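Local coordinates for universal stress protein (Pseudomonas aeruginosa UCBPP-PA14, PDB 7MQ5) that is of unknown function but belongs to the universal stress protein family, whose members probably help bacteria survive adverse conditions, at residues Ala27-Gly32 against Gly166-Thr171. Numbering follows the deposited sequence.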
loop_
_atom_site.group_PDB
_atom_site.type_symbol
_atom_site.label_atom_id
_atom_site.label_comp_id
_atom_site.label_asym_id
_atom_site.label_seq_id
_atom_site.Cartn_x
_atom_site.Cartn_y
_atom_site.Cartn_z
ATOM N N ALA A 27 0.228 -6.755 -10.364
ATOM C CA ALA A 27 1.413 -6.224 -11.077
ATOM C C ALA A 27 1.120 -6.106 -12.577
ATOM O O ALA A 27 1.517 -5.100 -13.192
ATOM C CB ALA A 27 2.598 -7.120 -10.823
ATOM N N GLN A 28 0.445 -7.111 -13.148
ATOM C CA GLN A 28 0.110 -7.072 -14.598
ATOM C C GLN A 28 -0.857 -5.916 -14.880
ATOM O O GLN A 28 -0.724 -5.257 -15.917
ATOM C CB GLN A 28 -0.505 -8.394 -15.055
ATOM C CG GLN A 28 0.492 -9.526 -15.187
ATOM C CD GLN A 28 -0.257 -10.803 -15.461
ATOM O OE1 GLN A 28 -0.859 -11.391 -14.568
ATOM N NE2 GLN A 28 -0.285 -11.201 -16.717
ATOM N N LEU A 29 -1.810 -5.684 -13.984
ATOM C CA LEU A 29 -2.776 -4.587 -14.234
ATOM C C LEU A 29 -2.029 -3.254 -14.223
ATOM O O LEU A 29 -2.198 -2.457 -15.158
ATOM C CB LEU A 29 -3.874 -4.607 -13.175
ATOM C CG LEU A 29 -4.970 -3.565 -13.378
ATOM C CD1 LEU A 29 -5.794 -3.880 -14.611
ATOM C CD2 LEU A 29 -5.868 -3.478 -12.155
ATOM N N ILE A 30 -1.207 -3.043 -13.198
ATOM C CA ILE A 30 -0.470 -1.760 -13.064
ATOM C C ILE A 30 0.480 -1.582 -14.255
ATOM O O ILE A 30 0.411 -0.544 -14.929
ATOM C CB ILE A 30 0.277 -1.725 -11.721
ATOM C CG1 ILE A 30 -0.686 -1.738 -10.531
ATOM C CG2 ILE A 30 1.221 -0.536 -11.672
ATOM C CD1 ILE A 30 -0.025 -2.136 -9.227
ATOM N N ALA A 31 1.329 -2.583 -14.507
ATOM C CA ALA A 31 2.375 -2.436 -15.546
ATOM C C ALA A 31 1.760 -2.407 -16.950
ATOM O O ALA A 31 2.407 -1.873 -17.866
ATOM C CB ALA A 31 3.406 -3.527 -15.402
ATOM N N GLY A 32 0.550 -2.948 -17.109
ATOM C CA GLY A 32 -0.114 -2.899 -18.422
ATOM C C GLY A 32 -0.391 -1.463 -18.832
ATOM O O GLY A 32 -0.449 -1.192 -20.048
ATOM N N GLY A 166 -7.384 5.649 -11.776
ATOM C CA GLY A 166 -7.321 5.838 -13.237
ATOM C C GLY A 166 -6.936 4.560 -13.957
ATOM O O GLY A 166 -7.619 4.196 -14.937
ATOM N N LEU A 167 -5.914 3.850 -13.472
ATOM C CA LEU A 167 -5.438 2.663 -14.232
ATOM C C LEU A 167 -6.446 1.518 -14.110
ATOM O O LEU A 167 -6.539 0.712 -15.054
ATOM C CB LEU A 167 -4.016 2.266 -13.810
ATOM C CG LEU A 167 -3.817 1.685 -12.415
ATOM C CD1 LEU A 167 -4.060 0.176 -12.392
ATOM C CD2 LEU A 167 -2.398 1.985 -11.939
ATOM N N ALA A 168 -7.213 1.484 -13.022
ATOM C CA ALA A 168 -8.204 0.399 -12.813
ATOM C C ALA A 168 -9.603 0.795 -13.314
ATOM O O ALA A 168 -10.531 -0.030 -13.177
ATOM C CB ALA A 168 -8.248 0.059 -11.343
ATOM N N LYS A 169 -9.764 2.009 -13.845
ATOM C CA LYS A 169 -11.114 2.492 -14.257
ATOM C C LYS A 169 -12.061 2.284 -13.072
ATOM O O LYS A 169 -13.140 1.661 -13.225
ATOM C CB LYS A 169 -11.584 1.833 -15.557
ATOM C CG LYS A 169 -10.750 2.222 -16.770
ATOM C CD LYS A 169 -11.358 1.842 -18.095
ATOM C CE LYS A 169 -10.552 2.367 -19.263
ATOM N NZ LYS A 169 -9.168 1.838 -19.263
ATOM N N ALA A 170 -11.647 2.832 -11.932
ATOM C CA ALA A 170 -12.328 2.716 -10.629
ATOM C C ALA A 170 -12.675 4.124 -10.144
ATOM O O ALA A 170 -12.230 5.115 -10.771
ATOM C CB ALA A 170 -11.415 1.993 -9.649
ATOM N N THR A 171 -13.450 4.209 -9.068
ATOM C CA THR A 171 -13.789 5.530 -8.502
ATOM C C THR A 171 -12.974 5.748 -7.228
ATOM O O THR A 171 -12.643 4.773 -6.539
ATOM C CB THR A 171 -15.296 5.668 -8.287
ATOM O OG1 THR A 171 -15.773 4.582 -7.504
ATOM C CG2 THR A 171 -16.053 5.684 -9.592
#
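Leu167 meets Leu29 and Ile30 where two helices of an alpha/beta fold with a Rossmann-like layout draw together: helix 22-34, which follows strand 9-13, and the C-terminal end of helix 148-167, which follows strand 136-141. The contact is wholly apolar and small, with 168 Å² buried over both sides. Along Leu167, CB starts toward helix 22-34 but, like CG, lies too far back to touch it. With CG set between the backbone N and the carbonyl carbon (chi1 69°), the fork delivers both methyls instead. CD1 lands 4.0 Å from Leu29 CG and also reaches the backbone, 4.1 Å from Ile30 CA. Leu167 CD1 and CD2 both lie 4.3 Å from Ile30 CG1. A forked leucine suits this place because CD1 fits between Leu29 and Ile30, while CD2 adds a second approach to Ile30. Ile30, branched at CB, offers a broad, stiff flank, while its side chain also packs on Ile10 of strand 9-13. Leu29 extends with CG anti to its own N (chi1 -177°), which lays its CD2 against Leu167 CD1 (4.1 Å) and lets it reach Ala168 as well. Ala168, small, packs against Trp132, which also touches Leu29 and Ile30. Just beyond, Lys169 takes positive phi (51°) in the Schellman motif that ends helix 148-167. Leu29 CD2 lies 4.3 Å from Ala168 CB.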